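Local coordinates for variant surface glycoprotein MITat 1.13 (Trypanosoma brucei, PDB 6Z8G) that probably forms part of the dense surface coat of the parasite, whose serial replacement by antigenically distinct relatives lets the trypanosome evade the host immune response, at residues R100-A105 / T278-L283; N124-L129 / A189-H194; G195-T200 / L222-T227; S208-T213 / A242-R247. All coordinates share one frame; numbering follows the deposited sequence.

Contact 1: residues R100-A105 / T278-L283; sequences RELATA and TPCSSL
Pro279 sets its ring against the long helix 78-129, where Leu102 and Ala105 receive it. The helix belongs to the elongated helical bundle of the A-type VSG N-terminal domain, and 278-283 is an irregular loop packed on its flank. Pro279 CG reaches both helix residues, lying 3.8 Å from Ala105 CB and 3.9 Å from Leu102 CD2; the side chains of Leu102 and Pro279 cross at about a right angle. The other branch of the leucine serves the next loop residue, with Leu102 CD1 3.8 Å from Cys280 CB. Leu102 thus spans two consecutive loop residues, one with each methyl. Cys280 turns its sulfur anti to its own backbone N (chi1 -171°), and this SG closes the disulfide with Cys98, one turn earlier on the same helix. Covalent bond and apolar packing therefore fasten the loop at neighbouring points. On the far side, Asn58 and Asn62 of helix 34-75 donate to the carbonyl oxygens of Cys280 and Ser282, so the loop is held by two helices. At the polar edge Glu101, its chain extended beyond CG, brings OE1 to Cys280 N at 2.9 Å. The N-H meets the anti side of the carboxylate, 20° out of its plane, with an angle of 148° at the hydrogen. Two waters donate to the same oxygen. One of them also donates to Thr278 O and accepts from Ser281 N, whereas the other, 2.9 Å from Glu101 OE1, takes a weak hydrogen bond from Ser282 N.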
loop_
_atom_site.group_PDB
_atom_site.type_symbol
_atom_site.label_atom_id
_atom_site.label_comp_id
_atom_site.label_asym_id
_atom_site.label_seq_id
_atom_site.Cartn_x
_atom_site.Cartn_y
_atom_site.Cartn_z
ATOM N N ARG B 100 -5.028 -17.518 3.049
ATOM C CA ARG B 100 -5.328 -17.475 1.623
ATOM C C ARG B 100 -6.189 -16.262 1.283
ATOM O O ARG B 100 -6.017 -15.654 0.217
ATOM C CB ARG B 100 -6.000 -18.773 1.182
ATOM C CG ARG B 100 -5.080 -19.931 1.121
ATOM C CD ARG B 100 -5.778 -21.124 0.520
ATOM N NE ARG B 100 -4.880 -22.266 0.464
ATOM C CZ ARG B 100 -4.024 -22.492 -0.536
ATOM N NH1 ARG B 100 -3.955 -21.653 -1.569
ATOM N NH2 ARG B 100 -3.222 -23.553 -0.504
ATOM N N GLU B 101 -7.125 -15.897 2.173
ATOM C CA GLU B 101 -7.947 -14.711 1.927
ATOM C C GLU B 101 -7.103 -13.445 1.942
ATOM O O GLU B 101 -7.285 -12.556 1.102
ATOM C CB GLU B 101 -9.068 -14.616 2.953
ATOM C CG GLU B 101 -10.099 -15.696 2.760
ATOM C CD GLU B 101 -11.115 -15.761 3.876
ATOM O OE1 GLU B 101 -10.900 -15.154 4.950
ATOM O OE2 GLU B 101 -12.147 -16.438 3.668
ATOM N N LEU B 102 -6.191 -13.341 2.904
ATOM C CA LEU B 102 -5.306 -12.189 2.930
ATOM C C LEU B 102 -4.418 -12.159 1.703
ATOM O O LEU B 102 -4.155 -11.081 1.160
ATOM C CB LEU B 102 -4.467 -12.181 4.202
ATOM C CG LEU B 102 -5.259 -11.758 5.432
ATOM C CD1 LEU B 102 -4.544 -12.251 6.673
ATOM C CD2 LEU B 102 -5.464 -10.254 5.458
ATOM N N ALA B 103 -3.936 -13.318 1.251
ATOM C CA ALA B 103 -3.077 -13.334 0.066
ATOM C C ALA B 103 -3.830 -12.880 -1.189
ATOM O O ALA B 103 -3.264 -12.202 -2.055
ATOM C CB ALA B 103 -2.498 -14.727 -0.138
ATOM N N THR B 104 -5.115 -13.224 -1.299
ATOM C CA THR B 104 -5.912 -12.762 -2.432
ATOM C C THR B 104 -6.184 -11.270 -2.336
ATOM O O THR B 104 -6.133 -10.555 -3.342
ATOM C CB THR B 104 -7.241 -13.526 -2.487
ATOM O OG1 THR B 104 -6.982 -14.913 -2.727
ATOM C CG2 THR B 104 -8.159 -12.976 -3.596
ATOM N N ALA B 105 -6.472 -10.793 -1.128
ATOM C CA ALA B 105 -6.815 -9.399 -0.940
ATOM C C ALA B 105 -5.610 -8.478 -1.126
ATOM O O ALA B 105 -5.769 -7.363 -1.659
ATOM C CB ALA B 105 -7.429 -9.212 0.450
ATOM N N THR B 278 -13.372 -8.243 3.292
ATOM C CA THR B 278 -13.211 -8.555 4.708
ATOM C C THR B 278 -12.459 -9.870 4.855
ATOM O O THR B 278 -13.019 -10.874 5.312
ATOM C CB THR B 278 -14.565 -8.641 5.403
ATOM O OG1 THR B 278 -15.307 -9.708 4.805
ATOM C CG2 THR B 278 -15.333 -7.340 5.240
ATOM N N PRO B 279 -11.178 -9.891 4.493
ATOM C CA PRO B 279 -10.402 -11.130 4.590
ATOM C C PRO B 279 -10.071 -11.492 6.035
ATOM O O PRO B 279 -9.951 -10.632 6.911
ATOM C CB PRO B 279 -9.131 -10.814 3.796
ATOM C CG PRO B 279 -8.978 -9.327 3.961
ATOM C CD PRO B 279 -10.386 -8.773 3.956
ATOM N N CYS B 280 -9.955 -12.797 6.275
ATOM C CA CYS B 280 -9.572 -13.335 7.583
ATOM C C CYS B 280 -10.437 -12.746 8.703
ATOM O O CYS B 280 -9.940 -12.206 9.697
ATOM C CB CYS B 280 -8.083 -13.137 7.864
ATOM S SG CYS B 280 -7.571 -14.058 9.402
ATOM N N SER B 281 -11.755 -12.820 8.522
ATOM C CA SER B 281 -12.686 -12.345 9.536
ATOM C C SER B 281 -12.949 -13.364 10.646
ATOM O O SER B 281 -13.501 -12.986 11.689
ATOM C CB SER B 281 -14.013 -11.937 8.885
ATOM O OG SER B 281 -14.664 -13.051 8.277
ATOM N N SER B 282 -12.544 -14.632 10.480
ATOM C CA SER B 282 -12.840 -15.671 11.472
ATOM C C SER B 282 -11.693 -15.798 12.464
ATOM O O SER B 282 -10.523 -15.678 12.093
ATOM C CB SER B 282 -13.056 -17.036 10.814
ATOM O OG SER B 282 -14.123 -17.016 9.892
ATOM N N LEU B 283 -12.035 -16.061 13.721
ATOM C CA LEU B 283 -11.060 -16.197 14.797
ATOM C C LEU B 283 -11.155 -17.603 15.386
ATOM O O LEU B 283 -12.256 -18.129 15.590
ATOM C CB LEU B 283 -11.268 -15.130 15.889
ATOM C CG LEU B 283 -10.823 -13.687 15.595
ATOM C CD1 LEU B 283 -11.103 -12.803 16.793
ATOM C CD2 LEU B 283 -9.340 -13.634 15.267
HETATM O O HOH W 1 -13.205 -13.553 5.785
HETATM O O HOH W 2 -11.644 -16.157 7.616
#

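Contact 2: residues N124-L129 / A189-H194; sequences NTLHKL and AKLITH. With NAG (2-acetamido-2-deoxy-beta-D-glucopyranose), chain C; NAG (2-acetamido-2-deoxy-beta-D-glucopyranose), chain D.
Lys190 meets Leu126 through its backbone: the carbonyl oxygen of Lys190 lies 3.5 Å from Leu126 CD1, while its side chain sets off away from the helix and NZ makes a weak, long ion pair with Asp255. The same oxygen accepts a hydrogen bond from Ile192 N at 2.7 Å, closing a classic gamma turn about Leu191, whose backbone takes positive phi (71°). Leu191 points its side chain at the helix, with its CB 4.4 Å from Leu126 CD1, and touches Ala34 of helix 34-75. Ile192 makes the main apolar contact. Its CD1 approaches Leu126 CD2 at 3.9 Å and Leu129 CB at 4.0 Å, and the Leu126 and Ile192 side chains run antiparallel alongside one another. Phe256 of the same chain packs on Leu126 and Leu129, and Phe256 of the second subunit also reaches Leu129. Next come Thr193 and His194, which both face Ser229 in a classic beta bulge as strand 194-203 begins. Across the helix, the acetamido methyl C8 of a glycan NAG lies 4.0 Å from His127 CD2. No hydrogen bond joins 124-129 to 189-194, though Tyr123 OH just outside is hydrogen-bonded to Ala189 O; these two segments hold by aliphatic shape and burial.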
loop_
_atom_site.group_PDB
_atom_site.type_symbol
_atom_site.label_atom_id
_atom_site.label_comp_id
_atom_site.label_asym_id
_atom_site.label_seq_id
_atom_site.Cartn_x
_atom_site.Cartn_y
_atom_site.Cartn_z
ATOM N N ASN B 124 -5.132 17.660 -5.125
ATOM C CA ASN B 124 -4.382 18.753 -4.522
ATOM C C ASN B 124 -4.239 19.896 -5.513
ATOM O O ASN B 124 -4.539 21.048 -5.198
ATOM C CB ASN B 124 -2.988 18.280 -4.093
ATOM C CG ASN B 124 -3.012 17.321 -2.903
ATOM O OD1 ASN B 124 -3.961 17.280 -2.127
ATOM N ND2 ASN B 124 -1.932 16.561 -2.751
ATOM N N THR B 125 -3.766 19.589 -6.699
ATOM C CA THR B 125 -3.581 20.600 -7.730
ATOM C C THR B 125 -4.902 21.195 -8.193
ATOM O O THR B 125 -5.005 22.357 -8.390
ATOM C CB THR B 125 -2.731 20.134 -8.919
ATOM O OG1 THR B 125 -3.444 19.200 -9.707
ATOM C CG2 THR B 125 -1.481 19.545 -8.482
ATOM N N LEU B 126 -5.912 20.370 -8.355
ATOM C CA LEU B 126 -7.233 20.894 -8.702
ATOM C C LEU B 126 -7.731 21.874 -7.649
ATOM O O LEU B 126 -8.427 22.835 -7.982
ATOM C CB LEU B 126 -8.238 19.754 -8.891
ATOM C CG LEU B 126 -7.909 18.798 -10.053
ATOM C CD1 LEU B 126 -9.015 17.766 -10.209
ATOM C CD2 LEU B 126 -7.713 19.559 -11.329
ATOM N N HIS B 127 -7.396 21.641 -6.371
ATOM C CA HIS B 127 -7.665 22.626 -5.329
ATOM C C HIS B 127 -6.855 23.909 -5.534
ATOM O O HIS B 127 -7.370 24.998 -5.282
ATOM C CB HIS B 127 -7.398 22.035 -3.942
ATOM C CG HIS B 127 -7.606 23.012 -2.822
ATOM N ND1 HIS B 127 -8.857 23.419 -2.410
ATOM C CD2 HIS B 127 -6.719 23.691 -2.052
ATOM C CE1 HIS B 127 -8.735 24.291 -1.424
ATOM N NE2 HIS B 127 -7.447 24.475 -1.189
ATOM N N LYS B 128 -5.584 23.818 -5.959
ATOM C CA LYS B 128 -4.821 25.046 -6.204
ATOM C C LYS B 128 -5.412 25.856 -7.353
ATOM O O LYS B 128 -5.226 27.075 -7.419
ATOM C CB LYS B 128 -3.355 24.745 -6.533
ATOM C CG LYS B 128 -2.600 23.870 -5.549
ATOM C CD LYS B 128 -2.091 24.632 -4.347
ATOM C CE LYS B 128 -1.119 23.787 -3.529
ATOM N NZ LYS B 128 -0.938 24.395 -2.175
ATOM N N LEU B 129 -6.101 25.197 -8.274
ATOM C CA LEU B 129 -6.596 25.831 -9.482
ATOM C C LEU B 129 -8.067 26.197 -9.403
ATOM O O LEU B 129 -8.587 26.829 -10.336
ATOM C CB LEU B 129 -6.378 24.898 -10.673
ATOM C CG LEU B 129 -4.963 24.395 -10.940
ATOM C CD1 LEU B 129 -4.936 23.492 -12.173
ATOM C CD2 LEU B 129 -4.002 25.561 -11.115
ATOM N N ALA B 189 -15.734 12.934 -9.367
ATOM C CA ALA B 189 -15.898 13.992 -10.356
ATOM C C ALA B 189 -14.547 14.479 -10.872
ATOM O O ALA B 189 -13.565 14.532 -10.130
ATOM C CB ALA B 189 -16.674 15.161 -9.752
ATOM N N LYS B 190 -14.499 14.844 -12.157
ATOM C CA LYS B 190 -13.251 15.358 -12.719
ATOM C C LYS B 190 -13.010 16.809 -12.331
ATOM O O LYS B 190 -11.855 17.237 -12.267
ATOM C CB LYS B 190 -13.254 15.220 -14.241
ATOM C CG LYS B 190 -13.405 13.791 -14.693
ATOM C CD LYS B 190 -13.259 13.679 -16.180
ATOM C CE LYS B 190 -11.849 13.274 -16.532
ATOM N NZ LYS B 190 -11.709 12.803 -17.943
ATOM N N LEU B 191 -14.085 17.567 -12.076
ATOM C CA LEU B 191 -14.044 18.953 -11.614
ATOM C C LEU B 191 -13.582 19.914 -12.707
ATOM O O LEU B 191 -14.317 20.843 -13.059
ATOM C CB LEU B 191 -13.161 19.093 -10.369
ATOM C CG LEU B 191 -13.604 18.233 -9.177
ATOM C CD1 LEU B 191 -12.724 18.543 -8.020
ATOM C CD2 LEU B 191 -15.042 18.502 -8.817
ATOM N N ILE B 192 -12.386 19.721 -13.258
ATOM C CA ILE B 192 -11.877 20.601 -14.299
ATOM C C ILE B 192 -11.688 19.774 -15.554
ATOM O O ILE B 192 -10.919 18.803 -15.557
ATOM C CB ILE B 192 -10.554 21.285 -13.912
ATOM C CG1 ILE B 192 -10.749 22.232 -12.724
ATOM C CG2 ILE B 192 -10.023 22.092 -15.109
ATOM C CD1 ILE B 192 -9.477 22.949 -12.321
ATOM N N THR B 193 -12.376 20.174 -16.629
ATOM C CA THR B 193 -12.161 19.597 -17.942
ATOM C C THR B 193 -11.727 20.617 -18.975
ATOM O O THR B 193 -11.102 20.225 -19.972
ATOM C CB THR B 193 -13.428 18.888 -18.445
ATOM O OG1 THR B 193 -14.534 19.789 -18.408
ATOM C CG2 THR B 193 -13.744 17.678 -17.565
ATOM N N HIS B 194 -11.981 21.912 -18.743
ATOM C CA HIS B 194 -11.675 22.948 -19.718
ATOM C C HIS B 194 -11.090 24.176 -19.035
ATOM O O HIS B 194 -11.486 24.535 -17.920
ATOM C CB HIS B 194 -12.939 23.331 -20.502
ATOM C CG HIS B 194 -13.423 22.238 -21.403
ATOM N ND1 HIS B 194 -14.133 21.148 -20.934
ATOM C CD2 HIS B 194 -13.267 22.042 -22.734
ATOM C CE1 HIS B 194 -14.395 20.331 -21.936
ATOM N NE2 HIS B 194 -13.883 20.849 -23.039
HETATM C C1 NAG C . -3.284 19.965 2.973
HETATM C C2 NAG C . -4.801 20.048 2.888
HETATM C C3 NAG C . -5.331 21.058 3.894
HETATM C C4 NAG C . -4.831 20.719 5.291
HETATM C C5 NAG C . -3.311 20.610 5.275
HETATM C C6 NAG C . -2.713 20.193 6.600
HETATM C C7 NAG C . -5.721 19.494 0.692
HETATM C C8 NAG C . -6.115 19.998 -0.658
HETATM N N2 NAG C . -5.227 20.400 1.542
HETATM O O3 NAG C . -6.754 21.027 3.871
HETATM O O4 NAG C . -5.181 21.763 6.192
HETATM O O5 NAG C . -2.895 19.642 4.299
HETATM O O6 NAG C . -2.428 18.802 6.605
HETATM O O7 NAG C . -5.848 18.311 1.010
HETATM C C1 NAG D . 0.562 17.516 0.231
HETATM C C2 NAG D . 0.303 17.049 1.674
HETATM C C3 NAG D . -1.136 17.355 2.101
HETATM C C4 NAG D . -1.498 18.807 1.820
HETATM C C5 NAG D . -1.217 19.095 0.353
HETATM C C6 NAG D . -1.539 20.507 -0.074
HETATM C C7 NAG D . 1.285 15.084 2.768
HETATM C C8 NAG D . 1.456 13.590 2.717
HETATM N N2 NAG D . 0.563 15.624 1.783
HETATM O O3 NAG D . -1.323 17.055 3.481
HETATM O O4 NAG D . -2.895 18.950 2.044
HETATM O O5 NAG D . 0.172 18.881 0.085
HETATM O O6 NAG D . -1.540 20.598 -1.490
HETATM O O7 NAG D . 1.769 15.767 3.665
#

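Contact 3: residues G195-T200 / L222-T227; sequences GHLDAT and LTLGLT
Asp198 and Thr227 meet across the two strands through their side chains, which cross at about a right angle. Thr227 OG1 sits between its backbone N and carbonyl carbon (chi1 53°), a crowded position that directs the hydroxyl at the carboxylate. It donates to Asp198 OD2 at 2.7 Å, on the syn side and slightly out of the carboxylate plane. A water donates to Asp198 OD1 and to Thr227 OG1, closing a small polar ring. The His196 ring has Thr227 OG1 at its edge, in plane, while its NE2 and ND1 engage Ser229 OG and Ser251 OG. Strands 194-203 and 221-229 are antiparallel neighbours in the sheet of what is probably the membrane-distal head, as in other VSGs, and Gly225, paired with Asp198, has no side chain on this face. Further along, Thr200 and Thr223 stand next to each other in the same sense, with their CB atoms 4.0 Å apart; a water joins Thr200 OG1 to Thr223 O. The opposite face is aliphatic. Leu224, with CG beside its backbone N (chi1 -59°), swings CD2 to within 3.7 Å of Ala199 CB and 4.2 Å of Leu197 CD1. Leu222 and Leu224 each pack on their own counterpart in the second subunit. Between the strands run pairs of backbone bonds, the straightest being Thr223 N to Thr200 O, 2.9 Å with 178° at the hydrogen.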
loop_
_atom_site.group_PDB
_atom_site.type_symbol
_atom_site.label_atom_id
_atom_site.label_comp_id
_atom_site.label_asym_id
_atom_site.label_seq_id
_atom_site.Cartn_x
_atom_site.Cartn_y
_atom_site.Cartn_z
ATOM N N GLY B 195 -10.160 24.830 -19.726
ATOM C CA GLY B 195 -9.734 26.166 -19.363
ATOM C C GLY B 195 -10.424 27.193 -20.243
ATOM O O GLY B 195 -10.644 26.961 -21.433
ATOM N N HIS B 196 -10.737 28.353 -19.662
ATOM C CA HIS B 196 -11.506 29.393 -20.349
ATOM C C HIS B 196 -10.717 30.694 -20.436
ATOM O O HIS B 196 -10.206 31.181 -19.421
ATOM C CB HIS B 196 -12.814 29.693 -19.621
ATOM C CG HIS B 196 -13.611 28.486 -19.261
ATOM N ND1 HIS B 196 -14.201 27.677 -20.206
ATOM C CD2 HIS B 196 -13.963 27.977 -18.056
ATOM C CE1 HIS B 196 -14.869 26.711 -19.598
ATOM N NE2 HIS B 196 -14.739 26.867 -18.294
ATOM N N LEU B 197 -10.654 31.272 -21.640
ATOM C CA LEU B 197 -10.166 32.640 -21.812
ATOM C C LEU B 197 -11.323 33.586 -21.534
ATOM O O LEU B 197 -12.273 33.665 -22.318
ATOM C CB LEU B 197 -9.594 32.869 -23.209
ATOM C CG LEU B 197 -9.347 34.330 -23.610
ATOM C CD1 LEU B 197 -8.506 35.115 -22.611
ATOM C CD2 LEU B 197 -8.697 34.336 -24.949
ATOM N N ASP B 198 -11.290 34.245 -20.385
ATOM C CA ASP B 198 -12.244 35.302 -20.095
ATOM C C ASP B 198 -11.674 36.625 -20.591
ATOM O O ASP B 198 -10.467 36.884 -20.479
ATOM C CB ASP B 198 -12.553 35.378 -18.602
ATOM C CG ASP B 198 -13.061 34.056 -18.036
ATOM O OD1 ASP B 198 -14.000 33.439 -18.613
ATOM O OD2 ASP B 198 -12.519 33.625 -16.990
ATOM N N ALA B 199 -12.546 37.451 -21.163
ATOM C CA ALA B 199 -12.143 38.729 -21.731
ATOM C C ALA B 199 -13.152 39.803 -21.359
ATOM O O ALA B 199 -14.357 39.546 -21.246
ATOM C CB ALA B 199 -11.998 38.664 -23.252
ATOM N N THR B 200 -12.627 40.994 -21.093
ATOM C CA THR B 200 -13.424 42.192 -20.899
ATOM C C THR B 200 -12.745 43.322 -21.644
ATOM O O THR B 200 -11.515 43.427 -21.642
ATOM C CB THR B 200 -13.574 42.536 -19.423
ATOM O OG1 THR B 200 -13.753 41.321 -18.673
ATOM C CG2 THR B 200 -14.768 43.434 -19.213
ATOM N N LEU B 222 -8.707 46.761 -20.753
ATOM C CA LEU B 222 -8.628 45.477 -21.443
ATOM C C LEU B 222 -8.154 44.424 -20.449
ATOM O O LEU B 222 -7.006 44.482 -19.995
ATOM C CB LEU B 222 -7.670 45.545 -22.630
ATOM C CG LEU B 222 -7.526 44.209 -23.343
ATOM C CD1 LEU B 222 -8.879 43.807 -23.903
ATOM C CD2 LEU B 222 -6.479 44.280 -24.421
ATOM N N THR B 223 -9.022 43.443 -20.160
ATOM C CA THR B 223 -8.795 42.417 -19.141
ATOM C C THR B 223 -8.884 41.035 -19.775
ATOM O O THR B 223 -9.912 40.686 -20.371
ATOM C CB THR B 223 -9.828 42.520 -18.012
ATOM O OG1 THR B 223 -9.857 43.853 -17.499
ATOM C CG2 THR B 223 -9.487 41.558 -16.864
ATOM N N LEU B 224 -7.820 40.242 -19.614
ATOM C CA LEU B 224 -7.773 38.862 -20.077
ATOM C C LEU B 224 -7.468 37.977 -18.874
ATOM O O LEU B 224 -6.546 38.267 -18.110
ATOM C CB LEU B 224 -6.725 38.686 -21.189
ATOM C CG LEU B 224 -6.977 39.582 -22.425
ATOM C CD1 LEU B 224 -5.904 39.467 -23.478
ATOM C CD2 LEU B 224 -8.323 39.306 -23.055
ATOM N N GLY B 225 -8.268 36.929 -18.676
ATOM C CA GLY B 225 -8.085 36.049 -17.537
ATOM C C GLY B 225 -8.195 34.588 -17.927
ATOM O O GLY B 225 -8.593 34.247 -19.046
ATOM N N LEU B 226 -7.841 33.723 -16.978
ATOM C CA LEU B 226 -7.913 32.280 -17.176
ATOM C C LEU B 226 -8.656 31.657 -16.008
ATOM O O LEU B 226 -8.220 31.778 -14.860
ATOM C CB LEU B 226 -6.513 31.669 -17.313
ATOM C CG LEU B 226 -6.336 30.149 -17.385
ATOM C CD1 LEU B 226 -7.222 29.520 -18.460
ATOM C CD2 LEU B 226 -4.872 29.863 -17.669
ATOM N N THR B 227 -9.780 31.011 -16.299
ATOM C CA THR B 227 -10.507 30.215 -15.324
ATOM C C THR B 227 -10.679 28.794 -15.858
ATOM O O THR B 227 -10.314 28.472 -16.991
ATOM C CB THR B 227 -11.878 30.817 -14.984
ATOM O OG1 THR B 227 -12.620 31.046 -16.187
ATOM C CG2 THR B 227 -11.708 32.118 -14.225
HETATM O O HOH W 3 -15.291 31.319 -17.326
HETATM O O HOH W 4 -11.646 39.433 -18.359
#

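Contact 4: residues S208-T213 / A242-R247; sequences SSSCHT and ATNNKR
Ser210 and Thr243 approach with their CA atoms 4.8 Å apart, where a short, weakly bonded strand meets a type I beta turn running from Ala242 to Asn245. Each segment offers one hydroxyl to a backbone N-H of the other. Thr243 N donates to Ser210 OG at 2.9 Å, nearly straight, and Cys211 N donates to Thr243 OG1 at 2.7 Å with 171° at the hydrogen. Each bond is set by a first torsion: Ser210 holds OG opposite its own backbone N (chi1 173°), while Thr243 places OG1 between its backbone N and carbonyl carbon (chi1 70°). Ser210 OG has a further partner in His212 ND1, 2.7 Å away, in a hydrogen bond whose donor could be either group. The imidazole carries Thr213 CG2 over one face, offset toward the rim, and has Ser210 CB at its edge. Thr243 turns its methyl to the same region, with CG2 3.6 Å from Ser210 OG. Asn244, the next residue of the turn, brings OD1 to 3.5 Å from Ser210 CB, and its side chain also touches Ala202. Cys211 is tied to Cys201 of strand 194-203 by a disulfide, and Thr243 OG1 is hydrogen-bonded to Cys201 O as well. Leu147 of the second subunit packs on both Cys211 and Thr243. The chemistry is thus mainly polar: two side-chain hydroxyls accept from backbone N-H groups of buried residues, while the disulfide separately fastens Cys211 to strand 194-203.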
loop_
_atom_site.group_PDB
_atom_site.type_symbol
_atom_site.label_atom_id
_atom_site.label_comp_id
_atom_site.label_asym_id
_atom_site.label_seq_id
_atom_site.Cartn_x
_atom_site.Cartn_y
_atom_site.Cartn_z
ATOM N N SER B 208 -17.494 52.562 -20.107
ATOM C CA SER B 208 -18.918 52.270 -20.098
ATOM C C SER B 208 -19.388 51.604 -21.380
ATOM O O SER B 208 -20.526 51.114 -21.435
ATOM C CB SER B 208 -19.700 53.580 -19.880
ATOM O OG SER B 208 -19.636 54.450 -21.026
ATOM N N SER B 209 -18.529 51.543 -22.391
ATOM C CA SER B 209 -18.922 51.185 -23.745
ATOM C C SER B 209 -18.256 49.896 -24.208
ATOM O O SER B 209 -17.137 49.575 -23.807
ATOM C CB SER B 209 -18.578 52.307 -24.734
ATOM O OG SER B 209 -19.117 53.545 -24.306
ATOM N N SER B 210 -18.928 49.200 -25.118
ATOM C CA SER B 210 -18.373 48.000 -25.704
ATOM C C SER B 210 -17.358 48.373 -26.778
ATOM O O SER B 210 -17.505 49.376 -27.483
ATOM C CB SER B 210 -19.503 47.167 -26.288
ATOM O OG SER B 210 -18.995 46.078 -27.013
ATOM N N CYS B 211 -16.328 47.541 -26.924
ATOM C CA CYS B 211 -15.259 47.793 -27.891
ATOM C C CYS B 211 -15.607 47.334 -29.292
ATOM O O CYS B 211 -14.792 47.513 -30.195
ATOM C CB CYS B 211 -13.943 47.124 -27.475
ATOM S SG CYS B 211 -13.222 47.840 -25.986
ATOM N N HIS B 212 -16.765 46.720 -29.493
ATOM C CA HIS B 212 -17.127 46.363 -30.848
ATOM C C HIS B 212 -17.667 47.555 -31.626
ATOM O O HIS B 212 -17.664 47.517 -32.857
ATOM C CB HIS B 212 -18.134 45.215 -30.859
ATOM C CG HIS B 212 -19.558 45.636 -30.665
ATOM N ND1 HIS B 212 -20.021 46.187 -29.490
ATOM C CD2 HIS B 212 -20.635 45.539 -31.481
ATOM C CE1 HIS B 212 -21.316 46.425 -29.595
ATOM N NE2 HIS B 212 -21.713 46.050 -30.799
ATOM N N THR B 213 -18.101 48.612 -30.939
ATOM C CA THR B 213 -18.528 49.846 -31.581
ATOM C C THR B 213 -17.725 51.072 -31.160
ATOM O O THR B 213 -17.557 51.982 -31.972
ATOM C CB THR B 213 -20.022 50.108 -31.310
ATOM O OG1 THR B 213 -20.291 50.037 -29.906
ATOM C CG2 THR B 213 -20.903 49.101 -32.065
ATOM N N ALA B 242 -21.260 43.083 -26.730
ATOM C CA ALA B 242 -21.129 43.770 -25.452
ATOM C C ALA B 242 -19.838 43.344 -24.775
ATOM O O ALA B 242 -19.871 42.565 -23.820
ATOM C CB ALA B 242 -22.333 43.468 -24.562
ATOM N N THR B 243 -18.697 43.840 -25.263
ATOM C CA THR B 243 -17.411 43.371 -24.763
ATOM C C THR B 243 -17.117 43.838 -23.353
ATOM O O THR B 243 -16.173 43.329 -22.737
ATOM C CB THR B 243 -16.252 43.810 -25.665
ATOM O OG1 THR B 243 -16.040 45.229 -25.557
ATOM C CG2 THR B 243 -16.502 43.417 -27.109
ATOM N N ASN B 244 -17.862 44.807 -22.844
ATOM C CA ASN B 244 -17.631 45.331 -21.505
ATOM C C ASN B 244 -18.205 44.441 -20.418
ATOM O O ASN B 244 -18.268 44.876 -19.265
ATOM C CB ASN B 244 -18.220 46.744 -21.387
ATOM C CG ASN B 244 -19.655 46.807 -21.864
ATOM O OD1 ASN B 244 -19.977 46.334 -22.954
ATOM N ND2 ASN B 244 -20.534 47.353 -21.032
ATOM N N ASN B 245 -18.641 43.227 -20.748
ATOM C CA ASN B 245 -19.018 42.224 -19.756
ATOM C C ASN B 245 -18.061 41.040 -19.856
ATOM O O ASN B 245 -17.778 40.557 -20.957
ATOM C CB ASN B 245 -20.460 41.757 -19.960
ATOM C CG ASN B 245 -21.411 42.902 -20.224
ATOM O OD1 ASN B 245 -21.546 43.360 -21.357
ATOM N ND2 ASN B 245 -22.095 43.355 -19.183
ATOM N N LYS B 246 -17.558 40.586 -18.709
ATOM C CA LYS B 246 -16.643 39.451 -18.673
ATOM C C LYS B 246 -17.371 38.216 -19.151
ATOM O O LYS B 246 -18.452 37.899 -18.656
ATOM C CB LYS B 246 -16.102 39.242 -17.262
ATOM C CG LYS B 246 -14.953 38.241 -17.188
ATOM C CD LYS B 246 -14.314 38.168 -15.788
ATOM C CE LYS B 246 -15.288 37.644 -14.741
ATOM N NZ LYS B 246 -14.637 37.438 -13.406
ATOM N N ARG B 247 -16.825 37.580 -20.182
ATOM C CA ARG B 247 -17.407 36.372 -20.742
ATOM C C ARG B 247 -16.279 35.450 -21.158
ATOM O O ARG B 247 -15.199 35.910 -21.529
ATOM C CB ARG B 247 -18.308 36.665 -21.955
ATOM C CG ARG B 247 -19.616 37.392 -21.636
ATOM C CD ARG B 247 -20.495 36.504 -20.829
ATOM N NE ARG B 247 -21.746 37.136 -20.444
ATOM C CZ ARG B 247 -21.853 38.062 -19.496
ATOM N NH1 ARG B 247 -20.771 38.499 -18.856
ATOM N NH2 ARG B 247 -23.045 38.545 -19.184
#

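In the fold
From the N terminus, helix 78-129 supplies the first segments of contacts 1 and 2. Contact 1 closes the longest loop, bringing the chain after helix 260-273 back to this helix; contacts 2, 3 and 4 all nest inside it. Contact 2 closes first, setting the lead-in to strand 194-203 against residues 124-129 of the helix. Contact 3 follows directly in sequence, pairing that strand with 221-229. Contact 4 crosses it, since 208-213 lies between the strands of contact 3 and 242-247 comes after them. These two touch, with Ala199 N probably hydrogen-bonded to Arg247 O. Contact 1, centred about 66 Å from contact 4, serves the helical bundle, and no other chain touches it; the other three meet the second subunit.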